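Local coordinates for fiber protein (Duck adenovirus 1, PDB 6ITX) that forms the trimeric C-terminal head of the viral fiber, which probably binds a receptor on the host cell during attachment and entry, at residues P92-G100 with A182-P193; F196-R207 with T258-V266. All blocks are in the same frame, centred on the assembly; numbering follows the deposited sequence.

Contact 1. Residues P92-G100 with A182-P193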
loop_
_atom_site.group_PDB
_atom_site.type_symbol
_atom_site.label_atom_id
_atom_site.label_comp_id
_atom_site.label_asym_id
_atom_site.label_seq_id
_atom_site.Cartn_x
_atom_site.Cartn_y
_atom_site.Cartn_z
ATOM N N PRO A 92 -13.375 3.031 18.452
ATOM C CA PRO A 92 -12.179 2.176 18.449
ATOM C C PRO A 92 -10.923 2.958 18.810
ATOM O O PRO A 92 -10.683 4.057 18.302
ATOM C CB PRO A 92 -12.123 1.649 17.008
ATOM C CG PRO A 92 -13.522 1.826 16.482
ATOM C CD PRO A 92 -14.037 3.062 17.137
ATOM N N LEU A 93 -10.113 2.370 19.689
ATOM C CA LEU A 93 -8.901 3.004 20.190
ATOM C C LEU A 93 -7.706 2.631 19.319
ATOM O O LEU A 93 -7.415 1.449 19.116
ATOM C CB LEU A 93 -8.645 2.589 21.645
ATOM C CG LEU A 93 -7.167 2.683 22.076
ATOM C CD1 LEU A 93 -6.739 4.135 22.320
ATOM C CD2 LEU A 93 -6.807 1.783 23.278
ATOM N N THR A 94 -7.006 3.635 18.816
ATOM C CA THR A 94 -5.764 3.353 18.108
ATOM C C THR A 94 -4.728 2.824 19.095
ATOM O O THR A 94 -4.370 3.515 20.050
ATOM C CB THR A 94 -5.265 4.610 17.403
ATOM O OG1 THR A 94 -6.027 4.810 16.203
ATOM C CG2 THR A 94 -3.795 4.493 17.051
ATOM N N ARG A 95 -4.259 1.598 18.881
ATOM C CA ARG A 95 -3.260 0.979 19.740
ATOM C C ARG A 95 -1.926 0.906 19.013
ATOM O O ARG A 95 -1.873 0.854 17.779
ATOM C CB ARG A 95 -3.689 -0.426 20.180
ATOM C CG ARG A 95 -5.150 -0.481 20.506
ATOM C CD ARG A 95 -5.575 -1.716 21.255
ATOM N NE ARG A 95 -7.016 -1.629 21.459
ATOM C CZ ARG A 95 -7.599 -1.464 22.642
ATOM N NH1 ARG A 95 -8.919 -1.364 22.712
ATOM N NH2 ARG A 95 -6.865 -1.411 23.755
ATOM N N ILE A 96 -0.846 0.901 19.790
ATOM C CA ILE A 96 0.500 0.979 19.246
ATOM C C ILE A 96 1.399 0.007 19.993
ATOM O O ILE A 96 1.390 -0.029 21.227
ATOM C CB ILE A 96 1.071 2.401 19.354
ATOM C CG1 ILE A 96 0.029 3.448 18.934
ATOM C CG2 ILE A 96 2.362 2.510 18.543
ATOM C CD1 ILE A 96 0.635 4.785 18.625
ATOM N N ILE A 97 2.164 -0.792 19.247
ATOM C CA ILE A 97 3.263 -1.573 19.796
ATOM C C ILE A 97 4.430 -1.438 18.838
ATOM O O ILE A 97 4.269 -1.073 17.674
ATOM C CB ILE A 97 2.958 -3.084 20.008
ATOM C CG1 ILE A 97 2.734 -3.799 18.668
ATOM C CG2 ILE A 97 1.822 -3.301 21.007
ATOM C CD1 ILE A 97 2.795 -5.310 18.765
ATOM N N SER A 98 5.612 -1.764 19.338
ATOM C CA SER A 98 6.807 -1.780 18.518
ATOM C C SER A 98 7.716 -2.912 18.978
ATOM O O SER A 98 7.650 -3.364 20.125
ATOM C CB SER A 98 7.533 -0.428 18.581
ATOM O OG SER A 98 8.212 -0.290 19.806
ATOM N N MET A 99 8.552 -3.393 18.059
ATOM C CA MET A 99 9.502 -4.446 18.383
ATOM C C MET A 99 10.856 -4.122 17.778
ATOM O O MET A 99 10.949 -3.484 16.729
ATOM C CB MET A 99 9.012 -5.799 17.885
ATOM C CG MET A 99 7.503 -5.869 17.810
ATOM S SD MET A 99 6.970 -7.378 17.022
ATOM C CE MET A 99 5.223 -7.148 17.180
ATOM N N GLY A 100 11.907 -4.566 18.448
ATOM C CA GLY A 100 13.234 -4.260 17.988
ATOM C C GLY A 100 13.669 -2.882 18.443
ATOM O O GLY A 100 13.068 -2.261 19.325
ATOM N N ALA A 182 10.607 -8.611 23.518
ATOM C CA ALA A 182 9.212 -8.373 23.840
ATOM C C ALA A 182 8.730 -7.138 23.081
ATOM O O ALA A 182 9.512 -6.235 22.786
ATOM C CB ALA A 182 9.036 -8.163 25.341
ATOM N N PRO A 183 7.457 -7.072 22.726
ATOM C CA PRO A 183 6.941 -5.806 22.209
ATOM C C PRO A 183 6.985 -4.758 23.312
ATOM O O PRO A 183 7.169 -5.065 24.493
ATOM C CB PRO A 183 5.501 -6.135 21.781
ATOM C CG PRO A 183 5.361 -7.620 21.894
ATOM C CD PRO A 183 6.399 -8.082 22.878
ATOM N N VAL A 184 6.851 -3.502 22.908
ATOM C CA VAL A 184 6.786 -2.372 23.824
ATOM C C VAL A 184 5.477 -1.686 23.499
ATOM O O VAL A 184 5.300 -1.173 22.387
ATOM C CB VAL A 184 7.972 -1.403 23.666
ATOM C CG1 VAL A 184 7.679 -0.094 24.365
ATOM C CG2 VAL A 184 9.267 -2.021 24.179
ATOM N N VAL A 185 4.551 -1.691 24.444
ATOM C CA VAL A 185 3.231 -1.139 24.192
ATOM C C VAL A 185 3.278 0.362 24.422
ATOM O O VAL A 185 3.534 0.807 25.544
ATOM C CB VAL A 185 2.188 -1.802 25.093
ATOM C CG1 VAL A 185 0.797 -1.287 24.749
ATOM C CG2 VAL A 185 2.279 -3.302 24.959
ATOM N N TRP A 186 3.031 1.143 23.354
ATOM C CA TRP A 186 2.907 2.598 23.419
ATOM C C TRP A 186 1.470 3.091 23.510
ATOM O O TRP A 186 1.261 4.260 23.840
ATOM C CB TRP A 186 3.551 3.275 22.206
ATOM C CG TRP A 186 4.981 2.951 22.021
ATOM C CD1 TRP A 186 5.496 1.972 21.229
ATOM C CD2 TRP A 186 6.097 3.602 22.630
ATOM N NE1 TRP A 186 6.861 1.962 21.313
ATOM C CE2 TRP A 186 7.260 2.953 22.171
ATOM C CE3 TRP A 186 6.232 4.663 23.522
ATOM C CZ2 TRP A 186 8.542 3.336 22.574
ATOM C CZ3 TRP A 186 7.510 5.047 23.917
ATOM C CH2 TRP A 186 8.642 4.387 23.440
ATOM N N SER A 187 0.480 2.260 23.211
ATOM C CA SER A 187 -0.903 2.633 23.497
ATOM C C SER A 187 -1.714 1.375 23.761
ATOM O O SER A 187 -1.749 0.482 22.908
ATOM C CB SER A 187 -1.509 3.431 22.350
ATOM O OG SER A 187 -2.890 3.659 22.564
ATOM N N GLY A 188 -2.334 1.298 24.941
ATOM C CA GLY A 188 -3.224 0.209 25.305
ATOM C C GLY A 188 -2.744 -0.569 26.525
ATOM O O GLY A 188 -1.655 -0.350 27.056
ATOM N N ASP A 189 -3.598 -1.512 26.958
ATOM C CA ASP A 189 -3.347 -2.401 28.090
ATOM C C ASP A 189 -2.056 -3.170 27.931
ATOM O O ASP A 189 -1.395 -3.083 26.893
ATOM C CB ASP A 189 -4.465 -3.433 28.255
ATOM C CG ASP A 189 -5.836 -2.816 28.236
ATOM O OD1 ASP A 189 -6.721 -3.329 28.960
ATOM O OD2 ASP A 189 -6.046 -1.832 27.482
ATOM N N SER A 190 -1.707 -3.953 28.949
ATOM C CA SER A 190 -0.730 -5.008 28.737
ATOM C C SER A 190 -1.292 -6.127 27.869
ATOM O O SER A 190 -0.526 -6.985 27.419
ATOM C CB SER A 190 -0.239 -5.562 30.079
ATOM O OG SER A 190 -1.302 -6.129 30.823
ATOM N N ASN A 191 -2.603 -6.129 27.620
ATOM C CA ASN A 191 -3.212 -7.070 26.693
ATOM C C ASN A 191 -2.959 -6.714 25.234
ATOM O O ASN A 191 -3.171 -7.565 24.357
ATOM C CB ASN A 191 -4.718 -7.137 26.939
ATOM C CG ASN A 191 -5.095 -8.216 27.928
ATOM O OD1 ASN A 191 -4.279 -9.091 28.257
ATOM N ND2 ASN A 191 -6.338 -8.169 28.411
ATOM N N THR A 192 -2.498 -5.492 24.964
ATOM C CA THR A 192 -2.492 -4.968 23.601
ATOM C C THR A 192 -1.757 -5.834 22.584
ATOM O O THR A 192 -2.250 -5.934 21.449
ATOM C CB THR A 192 -1.924 -3.547 23.616
ATOM O OG1 THR A 192 -2.879 -2.678 24.239
ATOM C CG2 THR A 192 -1.635 -3.056 22.193
ATOM N N PRO A 193 -0.616 -6.475 22.891
ATOM C CA PRO A 193 0.017 -7.332 21.875
ATOM C C PRO A 193 -0.934 -8.299 21.184
ATOM O O PRO A 193 -0.794 -8.531 19.973
ATOM C CB PRO A 193 1.092 -8.066 22.683
ATOM C CG PRO A 193 1.510 -7.074 23.651
ATOM C CD PRO A 193 0.246 -6.362 24.081
HETATM O O HOH W 1 10.799 -4.658 21.301
#
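With CG beside its backbone N (chi1 -57°), W186 swings its indole along strand 95-100 to S98, whose OG sits between backbone N and carbonyl carbon (chi1 75°). W186 NE1 thereby donates to S98 OG at 3.0 Å, a nearly straight bond lying in the plane of the ring. V184 CG1 packs over one face of the indole toward its rim, while W186 CB rests on the CB and CG2 of I96. S187 reaches the residue just before the strand: its OG, turned away from its own N, donates to T94 O at 2.9 Å in the carbonyl plane. The backbones pair antiparallel from I96 to S98, and I96 O is gripped twice, by W186 N at 2.9 Å from above its carbonyl plane and by S187 N at 3.2 Å. On the face that carries I97, the CG2 of this isoleucine meets T192 CG2 at 3.7 Å and V185 CG2 slightly farther off, and its CD1 lies beside P183 CB. P167 adds to this apolar cluster. The extended R95 chain runs past T192 toward D189, but R95 NH2 to D189 OD2 is a long salt bridge of 3.8 Å, the two planes well twisted. T192 OG1 and N both bond to D189 O, closing a type I turn. P92 of the second subunit packs on S187, so the trimer interface borders this strand pair. Two residues, W186 and S187, facing the single residue I96 make a classic beta bulge in this antiparallel strand pair of the fiber head.

Contact 2. Residues F196-R207 with T258-V266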
loop_
_atom_site.group_PDB
_atom_site.type_symbol
_atom_site.label_atom_id
_atom_site.label_comp_id
_atom_site.label_asym_id
_atom_site.label_seq_id
_atom_site.Cartn_x
_atom_site.Cartn_y
_atom_site.Cartn_z
ATOM N N PHE A 196 -2.628 -7.752 17.727
ATOM C CA PHE A 196 -1.781 -7.732 16.548
ATOM C C PHE A 196 -1.410 -9.133 16.073
ATOM O O PHE A 196 -0.487 -9.286 15.263
ATOM C CB PHE A 196 -0.514 -6.922 16.826
ATOM C CG PHE A 196 -0.757 -5.463 17.083
ATOM C CD1 PHE A 196 -1.055 -5.013 18.360
ATOM C CD2 PHE A 196 -0.638 -4.535 16.056
ATOM C CE1 PHE A 196 -1.252 -3.680 18.614
ATOM C CE2 PHE A 196 -0.845 -3.192 16.294
ATOM C CZ PHE A 196 -1.148 -2.763 17.585
ATOM N N ALA A 197 -2.072 -10.164 16.569
ATOM C CA ALA A 197 -2.039 -11.425 15.858
ATOM C C ALA A 197 -2.952 -11.328 14.638
ATOM O O ALA A 197 -3.932 -10.575 14.630
ATOM C CB ALA A 197 -2.481 -12.568 16.768
ATOM N N ALA A 198 -2.623 -12.083 13.599
ATOM C CA ALA A 198 -3.408 -11.998 12.373
ATOM C C ALA A 198 -4.782 -12.643 12.565
ATOM O O ALA A 198 -4.905 -13.707 13.181
ATOM C CB ALA A 198 -2.655 -12.651 11.216
ATOM N N ASN A 199 -5.816 -11.993 12.019
ATOM C CA ASN A 199 -7.199 -12.404 12.260
ATOM C C ASN A 199 -7.396 -13.899 12.044
ATOM O O ASN A 199 -6.938 -14.460 11.048
ATOM C CB ASN A 199 -8.148 -11.635 11.342
ATOM C CG ASN A 199 -9.608 -12.025 11.559
ATOM O OD1 ASN A 199 -10.163 -12.892 10.864
ATOM N ND2 ASN A 199 -10.235 -11.386 12.537
ATOM N N ALA A 200 -8.106 -14.539 12.974
ATOM C CA ALA A 200 -8.267 -15.992 12.891
ATOM C C ALA A 200 -9.204 -16.399 11.754
ATOM O O ALA A 200 -8.882 -17.310 10.982
ATOM C CB ALA A 200 -8.753 -16.560 14.223
ATOM N N ILE A 201 -10.362 -15.742 11.623
ATOM C CA ILE A 201 -11.298 -16.142 10.573
ATOM C C ILE A 201 -10.659 -15.952 9.200
ATOM O O ILE A 201 -10.571 -16.885 8.397
ATOM C CB ILE A 201 -12.619 -15.361 10.675
ATOM C CG1 ILE A 201 -13.571 -15.966 11.713
ATOM C CG2 ILE A 201 -13.341 -15.395 9.350
ATOM C CD1 ILE A 201 -13.287 -15.573 13.090
ATOM N N SER A 202 -10.176 -14.743 8.920
ATOM C CA SER A 202 -9.811 -14.423 7.542
ATOM C C SER A 202 -8.503 -15.061 7.069
ATOM O O SER A 202 -8.254 -15.066 5.853
ATOM C CB SER A 202 -9.749 -12.912 7.381
ATOM O OG SER A 202 -11.058 -12.390 7.524
ATOM N N TYR A 203 -7.681 -15.616 7.967
ATOM C CA TYR A 203 -6.430 -16.240 7.564
ATOM C C TYR A 203 -6.431 -17.751 7.751
ATOM O O TYR A 203 -5.399 -18.388 7.499
ATOM C CB TYR A 203 -5.266 -15.599 8.321
ATOM C CG TYR A 203 -4.981 -14.195 7.856
ATOM C CD1 TYR A 203 -4.543 -13.957 6.563
ATOM C CD2 TYR A 203 -5.186 -13.099 8.686
ATOM C CE1 TYR A 203 -4.290 -12.678 6.113
ATOM C CE2 TYR A 203 -4.929 -11.807 8.239
ATOM C CZ TYR A 203 -4.482 -11.604 6.942
ATOM O OH TYR A 203 -4.226 -10.332 6.462
ATOM N N THR A 204 -7.562 -18.335 8.176
ATOM C CA THR A 204 -7.623 -19.776 8.415
ATOM C C THR A 204 -6.997 -20.554 7.269
ATOM O O THR A 204 -6.286 -21.544 7.488
ATOM C CB THR A 204 -9.074 -20.266 8.594
ATOM O OG1 THR A 204 -9.870 -19.278 9.245
ATOM C CG2 THR A 204 -9.103 -21.541 9.429
ATOM N N ASN A 205 -7.253 -20.128 6.035
ATOM C CA ASN A 205 -6.757 -20.846 4.876
ATOM C C ASN A 205 -5.748 -20.040 4.059
ATOM O O ASN A 205 -5.456 -20.409 2.918
ATOM C CB ASN A 205 -7.942 -21.301 4.034
ATOM C CG ASN A 205 -8.823 -22.286 4.785
ATOM O OD1 ASN A 205 -10.014 -22.069 4.967
ATOM N ND2 ASN A 205 -8.218 -23.366 5.257
ATOM N N ASN A 206 -5.184 -18.970 4.629
ATOM C CA ASN A 206 -4.113 -18.172 4.022
ATOM C C ASN A 206 -2.983 -17.974 5.021
ATOM O O ASN A 206 -2.542 -16.852 5.279
ATOM C CB ASN A 206 -4.573 -16.785 3.573
ATOM C CG ASN A 206 -5.761 -16.821 2.642
ATOM O OD1 ASN A 206 -6.891 -16.628 3.075
ATOM N ND2 ASN A 206 -5.510 -17.024 1.351
ATOM N N ARG A 207 -2.520 -19.054 5.634
ATOM C CA ARG A 207 -1.414 -18.965 6.571
ATOM C C ARG A 207 -0.539 -20.190 6.396
ATOM O O ARG A 207 -1.047 -21.298 6.213
ATOM C CB ARG A 207 -1.905 -18.872 8.022
ATOM C CG ARG A 207 -2.872 -19.991 8.358
ATOM C CD ARG A 207 -3.246 -20.080 9.816
ATOM N NE ARG A 207 -4.252 -21.126 9.975
ATOM C CZ ARG A 207 -4.774 -21.532 11.127
ATOM N NH1 ARG A 207 -5.681 -22.500 11.105
ATOM N NH2 ARG A 207 -4.402 -20.989 12.290
ATOM N N THR A 258 -0.349 -21.708 21.719
ATOM C CA THR A 258 -1.614 -21.005 21.543
ATOM C C THR A 258 -2.047 -21.057 20.078
ATOM O O THR A 258 -1.243 -21.287 19.171
ATOM C CB THR A 258 -1.529 -19.544 22.034
ATOM O OG1 THR A 258 -0.300 -18.948 21.593
ATOM C CG2 THR A 258 -1.615 -19.477 23.571
ATOM N N THR A 259 -3.352 -20.845 19.877
ATOM C CA THR A 259 -4.069 -20.885 18.600
ATOM C C THR A 259 -3.742 -19.695 17.659
ATOM O O THR A 259 -4.367 -19.578 16.595
ATOM C CB THR A 259 -5.584 -20.930 18.892
ATOM O OG1 THR A 259 -6.337 -20.632 17.707
ATOM C CG2 THR A 259 -5.950 -19.928 19.993
ATOM N N LEU A 260 -2.779 -18.838 18.012
ATOM C CA LEU A 260 -2.653 -17.515 17.417
ATOM C C LEU A 260 -1.791 -17.522 16.158
ATOM O O LEU A 260 -0.905 -18.367 15.987
ATOM C CB LEU A 260 -2.043 -16.546 18.422
ATOM C CG LEU A 260 -2.871 -16.227 19.653
ATOM C CD1 LEU A 260 -2.333 -14.956 20.295
ATOM C CD2 LEU A 260 -4.342 -16.085 19.269
ATOM N N ASN A 261 -2.036 -16.532 15.291
ATOM C CA ASN A 261 -1.347 -16.390 14.010
ATOM C C ASN A 261 -0.222 -15.369 14.142
ATOM O O ASN A 261 -0.463 -14.223 14.538
ATOM C CB ASN A 261 -2.306 -15.932 12.907
ATOM C CG ASN A 261 -3.347 -16.969 12.548
ATOM O OD1 ASN A 261 -3.114 -18.171 12.631
ATOM N ND2 ASN A 261 -4.503 -16.497 12.119
ATOM N N ALA A 262 0.994 -15.770 13.783
ATOM C CA ALA A 262 2.076 -14.808 13.667
ATOM C C ALA A 262 2.101 -14.313 12.225
ATOM O O ALA A 262 1.256 -14.700 11.415
ATOM C CB ALA A 262 3.401 -15.432 14.100
ATOM N N ILE A 263 3.066 -13.451 11.885
ATOM C CA ILE A 263 3.201 -12.933 10.525
ATOM C C ILE A 263 4.558 -13.340 9.964
ATOM O O ILE A 263 5.598 -13.024 10.557
ATOM C CB ILE A 263 3.038 -11.409 10.465
ATOM C CG1 ILE A 263 1.638 -11.012 10.907
ATOM C CG2 ILE A 263 3.268 -10.921 9.064
ATOM C CD1 ILE A 263 1.624 -10.485 12.323
ATOM N N TYR A 264 4.542 -14.039 8.822
ATOM C CA TYR A 264 5.747 -14.367 8.069
ATOM C C TYR A 264 6.003 -13.295 7.020
ATOM O O TYR A 264 5.076 -12.784 6.385
ATOM C CB TYR A 264 5.615 -15.733 7.384
ATOM C CG TYR A 264 6.824 -16.175 6.572
ATOM C CD1 TYR A 264 8.044 -16.466 7.190
ATOM C CD2 TYR A 264 6.742 -16.329 5.193
ATOM C CE1 TYR A 264 9.153 -16.885 6.455
ATOM C CE2 TYR A 264 7.850 -16.762 4.442
ATOM C CZ TYR A 264 9.056 -17.036 5.077
ATOM O OH TYR A 264 10.162 -17.457 4.339
ATOM N N MET A 265 7.267 -12.949 6.844
ATOM C CA MET A 265 7.653 -11.901 5.916
ATOM C C MET A 265 8.891 -12.365 5.190
ATOM O O MET A 265 9.926 -12.577 5.824
ATOM C CB MET A 265 7.925 -10.602 6.653
ATOM C CG MET A 265 6.722 -10.170 7.444
ATOM S SD MET A 265 6.863 -8.479 7.933
ATOM C CE MET A 265 5.233 -7.929 7.577
ATOM N N VAL A 266 8.791 -12.555 3.881
ATOM C CA VAL A 266 9.956 -12.897 3.081
ATOM C C VAL A 266 10.312 -11.687 2.230
ATOM O O VAL A 266 9.431 -11.061 1.625
ATOM C CB VAL A 266 9.728 -14.166 2.238
ATOM C CG1 VAL A 266 8.437 -14.091 1.468
ATOM C CG2 VAL A 266 10.917 -14.395 1.319
HETATM O O HOH W 2 -4.573 -15.362 15.391
HETATM O O HOH W 3 -6.542 -18.731 11.587
#
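N261 plugs into the bend of segment 196-207, and the close packing of the contact centres on it. N261 O accepts from A198 N at 3.2 Å, while N261 ND2 returns a bond to A198 O at 3.0 Å, arriving from above that carbonyl's plane. Between the two bonds A198 CB presses on N261 CB at 3.7 Å. The other end of the amide is held by R207, whose NH2 donates at 3.1 Å to N261 OD1 on a lone pair, with guanidinium and amide planes 80° apart. R207 CG occupies the cramped site between backbone N and carbonyl carbon (chi1 53°), and from there the chain extends across N261; its NE bonds to T204 O, which steadies the guanidinium. This buried asparagine thus joins the loop before strand 262-271 to the residues on either side of the short, weakly bonded helix 200-203, where N199 is the N-cap: its OD1 accepts from S202 N at 2.7 Å in an almost straight bond. N199 also touches the bound glutamine, and V299 and G300 of its pocket adjoin the same residue. Packing is sparser toward L260, whose CD1 stands 4.3 Å from A197 CB, and the chain just before it, at T258 and T259, is poorly ordered. Water also enters the contact: one molecule spans A198 O and N261 N, and another donates to A200 O at 2.8 Å and accepts from N261 ND2, lying over one face of the R207 guanidinium near its rim.

From the N terminus, the chain enters strand 95-100, passes through strands 110-114, 118-131, 134-144 and 160-165, and returns at 182-193, where contact 1 closes this loop of 81 intervening residues. Contact 2 opens just afterwards at 196-207 and closes with 258-266, once strands 208-210, 226-235 and 241-253 have been laid down. The two loops therefore follow in series, neither nested nor crossed, with centres about 18 Å apart. F196 joins them directly: its CZ lies 3.7 Å from R95 O and its CD1 3.9 Å from I97 CD1. Contact 1 ties strand 184-187 to strand 95-100, whereas contact 2 fastens the chain flanking helix 200-203 to the loop that leads into strand 262-271 of the same sheet.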